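Local coordinates for uncharacterized protein (Burkholderia thailandensis, PDB 6AR7), which is of unknown function but belongs to the lysozyme inhibitor LprI-like family and is probably exported; lysozyme binding is possible but unproven, at residues Asp24-Ala29 with Arg53-Gly58; Gln65-Thr70 with Arg129-Arg134. All blocks are in the same frame, centred on the assembly; numbering follows the deposited sequence. Where two conformers were deposited one is given.

Both contacts join helices of an all-helical chain, and both use helix 42-70. Contact 1 lays the short N-terminal helix 25-34 antiparallel on the middle of helix 42-70, at the surface. Contact 2 packs the end of helix 42-70 against the last part of helix 107-136; the two helices run roughly parallel, crossing at about 31°, and the contact is partly buried. Contact 1 has the wider axis spacing, and a tryptophan meets an isoleucine and two aspartates. Contact 2 is closer, with alanines facing a leucine and an arginine-aspartate salt bridge at its exposed side. A salt bridge from Asp24 to Arg129 ties the two together.

Contact 1: residues Asp24-Ala29 with Arg53-Gly58; sequences DPIDVA and RQQWQG
An antiparallel helix pair forms this surface contact in the all-helical fold of this LprI-family protein: the N-terminal helix 25-34 lies on helix 42-70, with the indole of Trp56 between them. The local axes are 10.0 Å apart and run at 174°, and the side chains of Trp56 and Ile26 occupy the space between them. Ile26 covers one face of the indole. Its CG2 sits over the five-membered ring, 3.7 Å from the centroid, in a CH-pi contact. Its CD1 lies above the centre of the whole ring system and also packs on the backbone of Gln55. CG2 is anti to the backbone N and CG1 lies beside it (chi1 -62°), which lets both branches reach over the ring.

Asp27 comes to the indole edge. Trp56 NE1 donates to Asp27 OD1 at 3.1 Å, with a bent N-H...O angle of 143°. The oxygen lies in the ring plane; the N-H comes to its syn side but from well out of the carboxylate plane. The carboxylate itself is turned well out of the ring plane. Asp27 OD2 has a salt bridge to Arg122 of helix 107-136, which would help to hold the acceptor in place. Trp56 also touches Arg122 and Ala125, and the indole of helix 42-70 is packed between helices 25-34 and 107-136.

Asp24 is the N-cap of helix 25-34. Its OD1 accepts from Ile26 N at 2.8 Å, and its OD2 forms a salt bridge with Arg129 NH1. The same carboxylate approaches the far end of the indole obliquely, with CG 3.5 Å from Trp56 CH2. Gln55 flanks Ile26, its extended chain sliding past the isoleucine in the opposite direction. A water donates to Ile26 O at 2.8 Å and to Gln55 OE1 at 3.2 Å.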
ATOM      1  N   ASP A  24       5.097  10.006  14.014  1.00 28.06           N
ATOM      2  CA  ASP A  24       4.719   8.823  14.749  1.00 29.56           C
ATOM      3  C   ASP A  24       5.952   8.242  15.445  1.00 29.49           C
ATOM      4  O   ASP A  24       7.052   8.262  14.873  1.00 24.15           O
ATOM      5  CB  ASP A  24       4.097   7.814  13.798  1.00 27.31           C
ATOM      6  CG  ASP A  24       3.519   6.616  14.507  1.00 34.67           C
ATOM      7  OD1 ASP A  24       4.306   5.720  14.898  1.00 31.50           O
ATOM      8  OD2 ASP A  24       2.273   6.574  14.670  1.00 29.75           O
ATOM      9  N   PRO A  25       5.812   7.746  16.683  1.00 26.77           N
ATOM     10  CA  PRO A  25       6.991   7.191  17.382  1.00 27.40           C
ATOM     11  C   PRO A  25       7.708   6.105  16.589  1.00 22.60           C
ATOM     12  O   PRO A  25       8.930   5.994  16.689  1.00 26.13           O
ATOM     13  CB  PRO A  25       6.403   6.645  18.684  1.00 28.12           C
ATOM     14  CG  PRO A  25       5.107   7.460  18.892  1.00 30.66           C
ATOM     15  CD  PRO A  25       4.585   7.742  17.508  1.00 26.40           C
ATOM     16  N   ILE A  26       6.995   5.342  15.752  1.00 21.78           N
ATOM     17  CA  ILE A  26       7.651   4.314  14.947  1.00 27.23           C
ATOM     18  C   ILE A  26       8.660   4.935  13.995  1.00 30.69           C
ATOM     19  O   ILE A  26       9.755   4.392  13.797  1.00 21.47           O
ATOM     20  CB  ILE A  26       6.618   3.477  14.168  1.00 26.47           C
ATOM     21  CG1 ILE A  26       5.686   2.744  15.132  1.00 27.57           C
ATOM     22  CG2 ILE A  26       7.338   2.488  13.228  1.00 24.30           C
ATOM     23  CD1 ILE A  26       4.495   2.095  14.470  1.00 20.91           C
ATOM     24  N   ASP A  27       8.299   6.062  13.363  1.00 30.94           N
ATOM     25  CA  ASP A  27       9.201   6.703  12.410  1.00 29.38           C
ATOM     26  C   ASP A  27      10.324   7.435  13.124  1.00 27.58           C
ATOM     27  O   ASP A  27      11.449   7.494  12.613  1.00 23.87           O
ATOM     28  CB  ASP A  27       8.440   7.665  11.500  1.00 32.25           C
ATOM     29  CG  ASP A  27       7.360   6.961  10.681  1.00 41.77           C
ATOM     30  OD1 ASP A  27       7.538   5.764  10.343  1.00 38.18           O
ATOM     31  OD2 ASP A  27       6.335   7.612  10.383  1.00 34.79           O
ATOM     32  N   VAL A  28      10.029   8.027  14.287  1.00 25.03           N
ATOM     33  CA  VAL A  28      11.089   8.617  15.108  1.00 26.70           C
ATOM     34  C   VAL A  28      12.106   7.545  15.497  1.00 32.06           C
ATOM     35  O   VAL A  28      13.323   7.760  15.421  1.00 27.29           O
ATOM     36  CB  VAL A  28      10.486   9.316  16.346  1.00 27.34           C
ATOM     37  CG1 VAL A  28      11.569   9.757  17.340  1.00 24.97           C
ATOM     38  CG2 VAL A  28       9.635  10.521  15.919  1.00 27.94           C
ATOM     39  N   ALA A  29      11.618   6.372  15.913  1.00 27.19           N
ATOM     40  CA  ALA A  29      12.514   5.292  16.336  1.00 28.44           C
ATOM     41  C   ALA A  29      13.353   4.766  15.172  1.00 26.71           C
ATOM     42  O   ALA A  29      14.546   4.482  15.337  1.00 26.01           O
ATOM     43  CB  ALA A  29      11.695   4.165  16.970  1.00 26.70           C
ATOM     44  N   ARG A  53       8.755  -1.747   9.762  1.00 28.07           N
ATOM     45  CA  ARG A  53       7.643  -2.348   9.042  1.00 27.13           C
ATOM     46  C   ARG A  53       6.832  -3.260   9.945  1.00 28.40           C
ATOM     47  O   ARG A  53       5.600  -3.253   9.902  1.00 27.84           O
ATOM     48  CB  ARG A  53       8.150  -3.110   7.819  1.00 23.63           C
ATOM     49  CG  ARG A  53       7.009  -3.571   6.925  1.00 28.19           C
ATOM     50  CD  ARG A  53       7.373  -4.761   6.080  1.00 43.62           C
ATOM     51  NE  ARG A  53       7.578  -5.929   6.916  1.00 57.24           N
ATOM     52  CZ  ARG A  53       8.723  -6.593   6.981  1.00 61.88           C
ATOM     53  NH1 ARG A  53       9.756  -6.210   6.230  1.00 62.48           N
ATOM     54  NH2 ARG A  53       8.834  -7.642   7.793  1.00 53.19           N
ATOM     55  N   GLN A  54       7.507  -4.064  10.760  1.00 25.91           N
ATOM     56  CA  GLN A  54       6.791  -4.930  11.689  1.00 25.59           C
ATOM     57  C   GLN A  54       5.979  -4.113  12.691  1.00 27.68           C
ATOM     58  O   GLN A  54       4.856  -4.486  13.042  1.00 25.33           O
ATOM     59  CB  GLN A  54       7.784  -5.826  12.436  1.00 31.36           C
ATOM     60  CG  GLN A  54       8.422  -6.926  11.600  1.00 43.80           C
ATOM     61  CD  GLN A  54       9.580  -7.595  12.335  1.00 52.17           C
ATOM     62  OE1 GLN A  54       9.415  -8.089  13.449  1.00 59.61           O
ATOM     63  NE2 GLN A  54      10.756  -7.610  11.713  1.00 49.95           N
ATOM     64  N   GLN A  55       6.539  -3.002  13.176  1.00 28.48           N
ATOM     65  CA  GLN A  55       5.798  -2.153  14.104  1.00 24.27           C
ATOM     66  C   GLN A  55       4.589  -1.528  13.418  1.00 26.51           C
ATOM     67  O   GLN A  55       3.492  -1.523  13.988  1.00 27.53           O
ATOM     68  CB  GLN A  55       6.730  -1.100  14.695  1.00 21.64           C
ATOM     69  CG  GLN A  55       7.745  -1.744  15.663  1.00 27.00           C
ATOM     70  CD  GLN A  55       8.888  -0.836  16.009  1.00 30.79           C
ATOM     71  OE1 GLN A  55       8.725   0.370  16.101  1.00 29.65           O
ATOM     72  NE2 GLN A  55      10.060  -1.417  16.222  1.00 35.84           N
ATOM     73  N   TRP A  56       4.751  -1.067  12.168  1.00 22.85           N
ATOM     74  CA  TRP A  56       3.596  -0.567  11.429  1.00 22.72           C
ATOM     75  C   TRP A  56       2.550  -1.656  11.219  1.00 25.04           C
ATOM     76  O   TRP A  56       1.354  -1.364  11.219  1.00 27.12           O
ATOM     77  CB  TRP A  56       4.022   0.017  10.086  1.00 18.79           C
ATOM     78  CG  TRP A  56       4.534   1.386  10.237  1.00 20.66           C
ATOM     79  CD1 TRP A  56       5.821   1.807  10.040  1.00 22.79           C
ATOM     80  CD2 TRP A  56       3.798   2.536  10.691  1.00 20.86           C
ATOM     81  NE1 TRP A  56       5.926   3.155  10.322  1.00 21.39           N
ATOM     82  CE2 TRP A  56       4.699   3.621  10.725  1.00 21.25           C
ATOM     83  CE3 TRP A  56       2.466   2.752  11.061  1.00 25.01           C
ATOM     84  CZ2 TRP A  56       4.310   4.900  11.090  1.00 22.76           C
ATOM     85  CZ3 TRP A  56       2.081   4.026  11.425  1.00 26.54           C
ATOM     86  CH2 TRP A  56       3.000   5.084  11.442  1.00 25.01           C
ATOM     87  N   GLN A  57       2.970  -2.905  11.025  1.00 25.63           N
ATOM     88  CA  GLN A  57       1.987  -3.967  10.874  1.00 26.39           C
ATOM     89  C   GLN A  57       1.196  -4.156  12.172  1.00 36.86           C
ATOM     90  O   GLN A  57      -0.010  -4.430  12.146  1.00 36.41           O
ATOM     91  CB  GLN A  57       2.678  -5.257  10.443  1.00 28.84           C
ATOM     92  CG  GLN A  57       1.727  -6.458  10.294  1.00 33.70           C
ATOM     93  CD  GLN A  57       0.625  -6.210   9.279  1.00 45.71           C
ATOM     94  OE1 GLN A  57       0.896  -5.873   8.128  1.00 46.74           O
ATOM     95  NE2 GLN A  57      -0.628  -6.387   9.702  1.00 48.83           N
ATOM     96  N   GLY A  58       1.841  -3.973  13.316  1.00 30.65           N
ATOM     97  CA  GLY A  58       1.091  -3.984  14.559  1.00 38.09           C
ATOM     98  C   GLY A  58       0.074  -2.861  14.626  1.00 34.70           C
ATOM     99  O   GLY A  58      -1.021  -3.032  15.175  1.00 32.44           O
TER
HETATM  100  O   HOH W   1      10.901   1.856  14.292  1.00 27.73           O

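Contact 2: residues Gln65-Thr70 with Arg129-Arg134; sequences QRLVKT and RGAADR
Asp133 OD1 is gripped by two nitrogens of Arg66. NH1 donates to it at 2.9 Å and NH2 at 3.1 Å, an end-on salt bridge in which both N-H groups share one oxygen. That oxygen lies in the guanidinium plane. NH1 meets it nearly along the C-O bond direction, whereas NH2 comes from the syn side, 30° out of the carboxylate plane. The two flat groups are turned against each other. A bend at chi3 (-66°) turns the Arg66 guanidinium so that one face rests on Ala132 CB, which stands 3.6 Å from the plane and toward its rim. Asp133 CB points away from helix 42-70, but the carboxylate reaches back to the arginine.

This bridge lies at the exposed side of a helix-helix packing in the bundle, where the C-terminal end of helix 42-70 meets helix 107-136. The local axes are 8.7 Å apart and cross at 31°. Small residues permit the approach: the CA atoms of Leu67 and Ala132 are 4.6 Å apart, and the CB of Ala132 points toward helix 42-70. Leu67 packs on the buried side. Its CG is anti to the backbone N, and its CD1 touches Ala131 CB at 3.7 Å. Trp79 of helix 73-101 packs on both Leu67 and Ala131. In the last turn of helix 42-70, Arg66 O accepts from Thr70 N and from Thr70 OG1, the hydroxyl 3.1 Å away and above the carbonyl plane.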
ATOM      1  N   GLN A  65      -8.654  -3.214  14.547  1.00 46.49           N
ATOM      2  CA  GLN A  65      -9.497  -3.694  15.637  1.00 45.61           C
ATOM      3  C   GLN A  65     -10.354  -2.576  16.226  1.00 43.20           C
ATOM      4  O   GLN A  65     -11.554  -2.774  16.459  1.00 41.95           O
ATOM      5  CB  GLN A  65      -8.645  -4.363  16.712  1.00 50.88           C
ATOM      6  CG  GLN A  65      -8.139  -5.750  16.320  1.00 56.69           C
ATOM      7  CD  GLN A  65      -9.247  -6.654  15.770  1.00 68.49           C
ATOM      8  OE1 GLN A  65     -10.372  -6.669  16.282  1.00 75.50           O
ATOM      9  NE2 GLN A  65      -8.918  -7.434  14.740  1.00 68.13           N
ATOM     10  N   ARG A  66      -9.775  -1.394  16.461  1.00 46.65           N
ATOM     11  CA  ARG A  66     -10.584  -0.247  16.883  1.00 47.92           C
ATOM     12  C   ARG A  66     -11.718   0.017  15.898  1.00 43.92           C
ATOM     13  O   ARG A  66     -12.866   0.251  16.294  1.00 52.41           O
ATOM     14  CB  ARG A  66      -9.718   0.999  17.006  1.00 47.86           C
ATOM     15  CG  ARG A  66      -9.079   1.238  18.337  1.00 60.70           C
ATOM     16  CD  ARG A  66      -8.903   2.730  18.475  1.00 61.20           C
ATOM     17  NE  ARG A  66      -7.939   3.225  17.500  1.00 55.02           N
ATOM     18  CZ  ARG A  66      -8.045   4.389  16.867  1.00 59.61           C
ATOM     19  NH1 ARG A  66      -9.100   5.173  17.080  1.00 58.65           N
ATOM     20  NH2 ARG A  66      -7.107   4.756  16.002  1.00 55.16           N
ATOM     21  N   LEU A  67     -11.395   0.006  14.604  1.00 44.34           N
ATOM     22  CA  LEU A  67     -12.377   0.319  13.574  1.00 40.49           C
ATOM     23  C   LEU A  67     -13.549  -0.651  13.622  1.00 47.74           C
ATOM     24  O   LEU A  67     -14.710  -0.235  13.548  1.00 57.90           O
ATOM     25  CB  LEU A  67     -11.706   0.274  12.200  1.00 38.53           C
ATOM     26  CG  LEU A  67     -12.352   1.043  11.050  1.00 41.35           C
ATOM     27  CD1 LEU A  67     -11.356   1.209   9.930  1.00 41.27           C
ATOM     28  CD2 LEU A  67     -13.558   0.287  10.541  1.00 48.49           C
ATOM     29  N   VAL A  68     -13.259  -1.949  13.753  1.00 42.60           N
ATOM     30  CA  VAL A  68     -14.316  -2.950  13.776  1.00 46.65           C
ATOM     31  C   VAL A  68     -15.204  -2.753  15.002  1.00 54.74           C
ATOM     32  O   VAL A  68     -16.422  -2.964  14.936  1.00 58.08           O
ATOM     33  CB  VAL A  68     -13.698  -4.363  13.729  1.00 49.53           C
ATOM     34  CG1 VAL A  68     -14.734  -5.427  14.078  1.00 59.68           C
ATOM     35  CG2 VAL A  68     -13.082  -4.633  12.372  1.00 49.74           C
ATOM     36  N   LYS A  69     -14.625  -2.297  16.119  1.00 54.16           N
ATOM     37  CA  LYS A  69     -15.409  -2.128  17.337  1.00 57.69           C
ATOM     38  C   LYS A  69     -16.208  -0.831  17.333  1.00 59.55           C
ATOM     39  O   LYS A  69     -17.235  -0.754  18.009  1.00 55.31           O
ATOM     40  CB  LYS A  69     -14.506  -2.201  18.574  1.00 51.70           C
ATOM     41  N   THR A  70     -15.757   0.210  16.622  1.00 61.49           N
ATOM     42  CA  THR A  70     -16.441   1.496  16.700  1.00 60.79           C
ATOM     43  C   THR A  70     -17.257   1.872  15.473  1.00 56.65           C
ATOM     44  O   THR A  70     -18.129   2.738  15.582  1.00 56.61           O
ATOM     45  CB  THR A  70     -15.433   2.624  16.974  1.00 64.50           C
ATOM     46  OG1 THR A  70     -14.547   2.777  15.856  1.00 63.98           O
ATOM     47  CG2 THR A  70     -14.636   2.324  18.236  1.00 63.03           C
ATOM     48  N   ARG A 129      -6.283   4.152  10.718  1.00 37.45           N
ATOM     49  CA  ARG A 129      -6.321   5.087  11.837  1.00 37.80           C
ATOM     50  C   ARG A 129      -7.239   6.251  11.537  1.00 37.77           C
ATOM     51  O   ARG A 129      -8.034   6.660  12.388  1.00 44.90           O
ATOM     52  CB  ARG A 129      -4.928   5.620  12.137  1.00 42.73           C
ATOM     53  CG  ARG A 129      -4.022   4.706  12.877  1.00 39.41           C
ATOM     54  CD  ARG A 129      -2.688   5.433  13.032  1.00 32.84           C
ATOM     55  NE  ARG A 129      -1.729   4.697  13.835  1.00 38.31           N
ATOM     56  CZ  ARG A 129      -0.519   5.157  14.125  1.00 37.09           C
ATOM     57  NH1 ARG A 129      -0.156   6.348  13.674  1.00 30.21           N
ATOM     58  NH2 ARG A 129       0.302   4.454  14.889  1.00 33.48           N
ATOM     59  N   GLY A 130      -7.111   6.829  10.340  1.00 34.55           N
ATOM     60  CA  GLY A 130      -7.958   7.956   9.985  1.00 36.17           C
ATOM     61  C   GLY A 130      -9.436   7.613  10.044  1.00 40.70           C
ATOM     62  O   GLY A 130     -10.244   8.392  10.551  1.00 39.91           O
ATOM     63  N   ALA A 131      -9.803   6.437   9.542  1.00 34.72           N
ATOM     64  CA  ALA A 131     -11.200   6.023   9.596  1.00 45.35           C
ATOM     65  C   ALA A 131     -11.644   5.799  11.034  1.00 46.06           C
ATOM     66  O   ALA A 131     -12.692   6.295  11.450  1.00 50.71           O
ATOM     67  CB  ALA A 131     -11.419   4.760   8.760  1.00 38.71           C
ATOM     68  N   ALA A 132     -10.875   5.026  11.799  1.00 43.96           N
ATOM     69  CA  ALA A 132     -11.276   4.734  13.168  1.00 45.35           C
ATOM     70  C   ALA A 132     -11.397   6.003  13.997  1.00 53.32           C
ATOM     71  O   ALA A 132     -12.290   6.105  14.848  1.00 58.97           O
ATOM     72  CB  ALA A 132     -10.281   3.769  13.807  1.00 47.42           C
ATOM     73  N   ASP A 133     -10.544   6.999  13.735  1.00 47.24           N
ATOM     74  CA  ASP A 133     -10.659   8.263  14.458  1.00 53.84           C
ATOM     75  C   ASP A 133     -11.915   9.010  14.045  1.00 57.04           C
ATOM     76  O   ASP A 133     -12.599   9.609  14.882  1.00 57.87           O
ATOM     77  CB  ASP A 133      -9.430   9.138  14.216  1.00 58.77           C
ATOM     78  CG  ASP A 133      -8.181   8.583  14.873  1.00 62.17           C
ATOM     79  OD1 ASP A 133      -8.296   7.585  15.612  1.00 65.07           O
ATOM     80  OD2 ASP A 133      -7.085   9.131  14.633  1.00 64.05           O
ATOM     81  N   ARG A 134     -12.245   8.974  12.760  1.00 56.32           N
ATOM     82  CA  ARG A 134     -13.426   9.687  12.285  0.53 65.43           C
ATOM     83  C   ARG A 134     -14.710   9.029  12.780  1.00 66.34           C
ATOM     84  O   ARG A 134     -15.669   9.721  13.140  1.00 68.36           O
ATOM     85  CB  ARG A 134     -13.405   9.763  10.761  0.53 66.76           C
ATOM     86  CG  ARG A 134     -14.387  10.759  10.167  0.53 70.25           C
ATOM     87  CD  ARG A 134     -13.881  11.297   8.836  0.53 71.67           C
ATOM     88  NE  ARG A 134     -12.573  10.751   8.467  0.53 72.20           N
ATOM     89  CZ  ARG A 134     -12.397   9.691   7.680  0.53 69.96           C
ATOM     90  NH1 ARG A 134     -11.169   9.263   7.398  0.53 66.79           N
ATOM     91  NH2 ARG A 134     -13.449   9.047   7.187  0.53 69.30           N
TER